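Local coordinates for endo-xylogalacturonan hydrolase A (PDB 4C2L), which hydrolyses xylogalacturonan, the xylose-substituted galacturonan of the hairy regions of pectin, as a secreted fungal enzyme of glycoside hydrolase family 28, at residues Gly111-Asn116 with Pro133-Ile138; Asn159-Gly164 with Val168-Leu173. All coordinates share one frame; numbering follows the deposited sequence. Where two conformers were deposited one is given.

Contact 1 of 2, residues Gly111-Asn116 with Pro133-Ile138; sequences GVIDGN and PTLLYI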
loop_
_atom_site.group_PDB
_atom_site.type_symbol
_atom_site.label_atom_id
_atom_site.label_comp_id
_atom_site.label_asym_id
_atom_site.label_seq_id
_atom_site.Cartn_x
_atom_site.Cartn_y
_atom_site.Cartn_z
ATOM N N GLY A 111 -19.668 -1.476 -8.557
ATOM C CA GLY A 111 -19.142 -0.116 -8.319
ATOM C C GLY A 111 -17.678 0.042 -8.700
ATOM O O GLY A 111 -16.845 -0.813 -8.385
ATOM N N VAL A 112 -17.355 1.156 -9.354
ATOM C CA VAL A 112 -15.987 1.420 -9.782
ATOM C C VAL A 112 -15.635 2.868 -9.448
ATOM O O VAL A 112 -16.424 3.780 -9.730
ATOM C CB VAL A 112 -15.826 1.201 -11.312
ATOM C CG1 VAL A 112 -14.414 1.564 -11.758
ATOM C CG2 VAL A 112 -16.128 -0.249 -11.687
ATOM N N ILE A 113 -14.469 3.072 -8.832
ATOM C CA ILE A 113 -13.932 4.420 -8.633
ATOM C C ILE A 113 -12.746 4.498 -9.582
ATOM O O ILE A 113 -11.760 3.776 -9.415
ATOM C CB ILE A 113 -13.491 4.670 -7.167
ATOM C CG1 ILE A 113 -14.670 4.446 -6.209
ATOM C CG2 ILE A 113 -12.911 6.082 -7.010
ATOM C CD1 ILE A 113 -14.274 4.388 -4.735
ATOM N N ASP A 114 -12.850 5.373 -10.573
ATOM C CA ASP A 114 -11.844 5.501 -11.618
ATOM C C ASP A 114 -11.042 6.777 -11.365
ATOM O O ASP A 114 -11.559 7.875 -11.581
ATOM C CB ASP A 114 -12.551 5.559 -12.992
ATOM C CG ASP A 114 -11.578 5.608 -14.182
ATOM O OD1 ASP A 114 -10.353 5.721 -13.994
ATOM O OD2 ASP A 114 -12.060 5.527 -15.343
ATOM N N GLY A 115 -9.781 6.630 -10.946
ATOM C CA GLY A 115 -8.896 7.775 -10.717
ATOM C C GLY A 115 -8.382 8.477 -11.952
ATOM O O GLY A 115 -7.801 9.562 -11.841
ATOM N N ASN A 116 -8.586 7.868 -13.125
ATOM C CA ASN A 116 -8.270 8.484 -14.412
ATOM C C ASN A 116 -6.817 8.954 -14.449
ATOM O O ASN A 116 -6.517 10.081 -14.850
ATOM C CB ASN A 116 -9.249 9.643 -14.677
ATOM C CG ASN A 116 -9.376 10.008 -16.148
ATOM O OD1 ASN A 116 -8.765 9.392 -17.029
ATOM N ND2 ASN A 116 -10.203 11.028 -16.421
ATOM N N PRO A 133 -2.255 13.313 -6.030
ATOM C CA PRO A 133 -3.065 12.968 -4.865
ATOM C C PRO A 133 -3.242 11.458 -4.673
ATOM O O PRO A 133 -3.130 10.698 -5.632
ATOM C CB PRO A 133 -4.431 13.581 -5.202
ATOM C CG PRO A 133 -4.483 13.518 -6.707
ATOM C CD PRO A 133 -3.074 13.812 -7.153
ATOM N N THR A 134 -3.562 11.065 -3.444
ATOM C CA THR A 134 -4.004 9.700 -3.105
ATOM C C THR A 134 -5.476 9.560 -3.419
ATOM O O THR A 134 -6.252 10.493 -3.177
ATOM C CB THR A 134 -3.757 9.481 -1.608
ATOM O OG1 THR A 134 -2.341 9.522 -1.421
ATOM C CG2 THR A 134 -4.364 8.142 -1.084
ATOM N N LEU A 135 -5.866 8.402 -3.955
ATOM C CA LEU A 135 -7.253 8.214 -4.391
ATOM C C LEU A 135 -8.238 8.185 -3.210
ATOM O O LEU A 135 -9.244 8.921 -3.234
ATOM C CB LEU A 135 -7.371 6.928 -5.237
ATOM C CG LEU A 135 -8.792 6.562 -5.647
ATOM C CD1 LEU A 135 -9.330 7.609 -6.622
ATOM C CD2 LEU A 135 -8.768 5.184 -6.292
ATOM N N LEU A 136 -7.976 7.337 -2.200
ATOM C CA LEU A 136 -8.819 7.258 -0.997
ATOM C C LEU A 136 -7.917 7.511 0.207
ATOM O O LEU A 136 -7.054 6.682 0.553
ATOM C CB LEU A 136 -9.489 5.879 -0.881
ATOM C CG LEU A 136 -10.403 5.689 0.339
ATOM C CD1 LEU A 136 -11.498 6.762 0.402
ATOM C CD2 LEU A 136 -11.030 4.308 0.264
ATOM N N TYR A 137 -8.103 8.666 0.822
ATOM C CA TYR A 137 -7.185 9.149 1.836
ATOM C C TYR A 137 -7.940 9.250 3.151
ATOM O O TYR A 137 -8.837 10.100 3.320
ATOM C CB TYR A 137 -6.658 10.522 1.403
ATOM C CG TYR A 137 -5.625 11.122 2.313
ATOM C CD1 TYR A 137 -4.262 10.870 2.109
ATOM C CD2 TYR A 137 -5.997 11.988 3.345
ATOM C CE1 TYR A 137 -3.298 11.430 2.937
ATOM C CE2 TYR A 137 -5.035 12.561 4.178
ATOM C CZ TYR A 137 -3.694 12.276 3.959
ATOM O OH TYR A 137 -2.722 12.832 4.753
ATOM N N ILE A 138 -7.603 8.354 4.073
ATOM C CA ILE A 138 -8.288 8.275 5.362
ATOM C C ILE A 138 -7.332 8.813 6.424
ATOM O O ILE A 138 -6.186 8.352 6.540
ATOM C CB ILE A 138 -8.670 6.804 5.676
ATOM C CG1 ILE A 138 -9.783 6.335 4.759
ATOM C CG2 ILE A 138 -9.098 6.632 7.141
ATOM C CD1 ILE A 138 -9.824 4.818 4.611
#

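Contact 2 of 2, residues Asn159-Gly164 with Val168-Leu173; sequences NSVKGG and VVFSNL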
loop_
_atom_site.group_PDB
_atom_site.type_symbol
_atom_site.label_atom_id
_atom_site.label_comp_id
_atom_site.label_asym_id
_atom_site.label_seq_id
_atom_site.Cartn_x
_atom_site.Cartn_y
_atom_site.Cartn_z
ATOM N N ASN A 159 -4.843 3.751 -1.620
ATOM C CA ASN A 159 -5.449 3.928 -0.301
ATOM C C ASN A 159 -4.379 4.263 0.706
ATOM O O ASN A 159 -3.312 3.640 0.723
ATOM C CB ASN A 159 -6.090 2.610 0.177
ATOM C CG ASN A 159 -7.154 2.117 -0.756
ATOM O OD1 ASN A 159 -8.233 2.688 -0.815
ATOM N ND2 ASN A 159 -6.845 1.073 -1.521
ATOM N N SER A 160 -4.663 5.237 1.563
ATOM C CA SER A 160 -3.766 5.596 2.649
ATOM C C SER A 160 -4.571 5.702 3.947
ATOM O O SER A 160 -5.709 6.180 3.915
ATOM C CB SER A 160 -3.097 6.932 2.330
ATOM O OG SER A 160 -2.237 7.331 3.374
ATOM N N VAL A 161 -3.981 5.288 5.066
ATOM C CA VAL A 161 -4.631 5.422 6.365
ATOM C C VAL A 161 -3.586 6.020 7.285
ATOM O O VAL A 161 -2.469 5.498 7.402
ATOM C CB VAL A 161 -5.098 4.056 6.927
ATOM C CG1 VAL A 161 -5.750 4.234 8.297
ATOM C CG2 VAL A 161 -6.075 3.381 5.967
ATOM N N LYS A 162 -3.935 7.142 7.904
ATOM C CA LYS A 162 -3.042 7.770 8.862
ATOM C C LYS A 162 -3.837 8.590 9.872
ATOM O O LYS A 162 -5.040 8.377 10.032
ATOM C CB LYS A 162 -1.991 8.615 8.155
ATOM C CG LYS A 162 -2.540 9.840 7.472
ATOM C CD LYS A 162 -1.378 10.638 6.884
ATOM C CE LYS A 162 -0.834 9.935 5.657
ATOM N NZ LYS A 162 0.441 10.582 5.246
ATOM N N GLY A 163 -3.152 9.482 10.578
ATOM C CA GLY A 163 -3.802 10.375 11.543
ATOM C C GLY A 163 -4.439 9.711 12.754
ATOM O O GLY A 163 -5.315 10.308 13.396
ATOM N N GLY A 164 -4.020 8.486 13.068
ATOM C CA GLY A 164 -4.567 7.751 14.217
ATOM C C GLY A 164 -5.930 7.129 13.980
ATOM O O GLY A 164 -6.644 6.805 14.942
ATOM N N VAL A 168 -10.291 0.122 10.821
ATOM C CA VAL A 168 -10.506 0.364 9.406
ATOM C C VAL A 168 -10.395 -0.985 8.709
ATOM O O VAL A 168 -9.405 -1.710 8.892
ATOM C CB VAL A 168 -9.441 1.320 8.848
ATOM C CG1 VAL A 168 -9.673 1.592 7.365
ATOM C CG2 VAL A 168 -9.458 2.623 9.647
ATOM N N VAL A 169 -11.403 -1.316 7.908
ATOM C CA VAL A 169 -11.405 -2.604 7.217
ATOM C C VAL A 169 -11.595 -2.426 5.718
ATOM O O VAL A 169 -12.564 -1.793 5.293
ATOM C CB VAL A 169 -12.502 -3.551 7.767
ATOM C CG1 VAL A 169 -12.492 -4.862 6.993
ATOM C CG2 VAL A 169 -12.290 -3.817 9.247
ATOM N N PHE A 170 -10.670 -2.985 4.934
ATOM C CA PHE A 170 -10.763 -3.018 3.473
ATOM C C PHE A 170 -11.042 -4.465 3.116
ATOM O O PHE A 170 -10.258 -5.343 3.469
ATOM C CB PHE A 170 -9.434 -2.616 2.822
ATOM C CG PHE A 170 -8.992 -1.206 3.125
ATOM C CD1 PHE A 170 -8.199 -0.939 4.239
ATOM C CD2 PHE A 170 -9.329 -0.156 2.280
ATOM C CE1 PHE A 170 -7.754 0.357 4.514
ATOM C CE2 PHE A 170 -8.903 1.151 2.551
ATOM C CZ PHE A 170 -8.111 1.404 3.673
ATOM N N SER A 171 -12.152 -4.722 2.427
ATOM C CA SER A 171 -12.513 -6.110 2.095
ATOM C C SER A 171 -12.999 -6.267 0.663
ATOM O O SER A 171 -13.735 -5.420 0.171
ATOM C CB SER A 171 -13.624 -6.582 3.055
ATOM O OG SER A 171 -14.000 -7.895 2.737
ATOM N N ASN A 172 -12.618 -7.366 0.004
ATOM C CA ASN A 172 -13.168 -7.687 -1.312
ATOM C C ASN A 172 -12.982 -6.545 -2.311
ATOM O O ASN A 172 -13.941 -6.096 -2.946
ATOM C CB ASN A 172 -14.661 -8.032 -1.183
ATOM C CG ASN A 172 -14.883 -9.342 -0.463
ATOM O OD1 ASN A 172 -14.156 -10.305 -0.698
ATOM N ND2 ASN A 172 -15.869 -9.383 0.413
ATOM N N LEU A 173 -11.756 -6.045 -2.414
ATOM C CA LEU A 173 -11.453 -4.961 -3.334
ATOM C C LEU A 173 -10.665 -5.474 -4.530
ATOM O O LEU A 173 -9.799 -6.357 -4.395
ATOM C CB LEU A 173 -10.648 -3.851 -2.635
ATOM C CG LEU A 173 -11.253 -3.133 -1.433
ATOM C CD1 LEU A 173 -10.309 -2.028 -0.978
ATOM C CD2 LEU A 173 -12.621 -2.540 -1.784
#

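Contact 1 of 2, residues Gly111-Asn116 with Pro133-Ile138
Ile113 and Leu135 meet inside the right-handed parallel beta-helix of the family 28 glycosidases, where interior side chains pack between a strand and the corner of a neighbouring coil. A single methyl, Leu135 CD1, does the touching from its side: it reaches Ile113 CG2 at 3.9 Å and also lies 4.1 Å from Gly115 CA. Ile113 holds its CG2 branch, trans to its own backbone N, against the leucine methyl, and the two side chains meet at a slant. At Gly115 the methyl rests on the backbone itself. This is a small, buried, wholly apolar contact.

The next shell positions these groups. Leu135 sits where the chain turns a corner, and its side chain also packs on Gln151 of strand 142-152. Backbone hydrogen bonds from Ile113 to Arg150 and Lys152 fix strand 112-114 beside that same strand, while Val112 bonds to Gly76 and Leu78 of the preceding coil. An Asx turn encloses Gly115: Asn116 N donates to Asp114 OD1 over 2.9 Å, bent to 144° at the hydrogen and arriving 42° out of the carboxylate plane.

Contact 2 of 2, residues Asn159-Gly164 with Val168-Leu173
Val161 and Phe170 make the closest apolar contact between these two strands. Val161 CG2 meets the edge of the Phe170 ring, close to its plane, 3.6 Å from Phe170 CZ and 3.8 Å from Phe170 CE1. That methyl lies trans to the carbonyl carbon of Val161, and the valine and the phenyl ring reach for each other from facing strands. A looser touch, Val161 CG2 to Val168 CG1 at 4.3 Å, extends the hydrophobic patch. Outside the pair, Phe170 also packs edge-to-face with Phe191.

The polar element is Asn159, whose side chain runs past the ring in the reverse sense, its amide plane turned 55° from that of the phenyl group. Asn159 OD1 stands 3.8 Å from Phe170 CE2, an oblique van der Waals contact. Both ends of this buried amide are satisfied: OD1 accepts from Gln151 NE2 and ND2 donates to Gly190 O, which together would restrain its rotation.

Strands 159-162 and 168-171 run nearly antiparallel, at 164°, with axes 10.2 Å apart at closest. Inward side chains therefore bridge two facing sheets, each built of parallel neighbours from successive coils, as is characteristic of the core of a pectin-lyase-like, right-handed parallel beta-helix.

How the contacts relate
From the N terminus, the chain runs through strand 112-114 and helix 118-126 before Leu135 returns to that strand and closes the loop; 16 residues separate the segments of contact 1. Strand 142-152 follows, and contact 2 then closes a much shorter connection, with three residues between its segments. The two contacts are in series, neither nested nor crossed, with centres about 12 Å apart. Their common ground is the sheet in which strands 134-139 and 159-162 are parallel neighbours: Ile138 N lies 2.9 Å from Ser160 O, a probable hydrogen bond. Strand 142-152 in turn pairs with both 112-114 and 168-176. Successive coils are thereby tied along the beta-helix axis, while contact 1 packs at a corner and contact 2 bridges facing sheets.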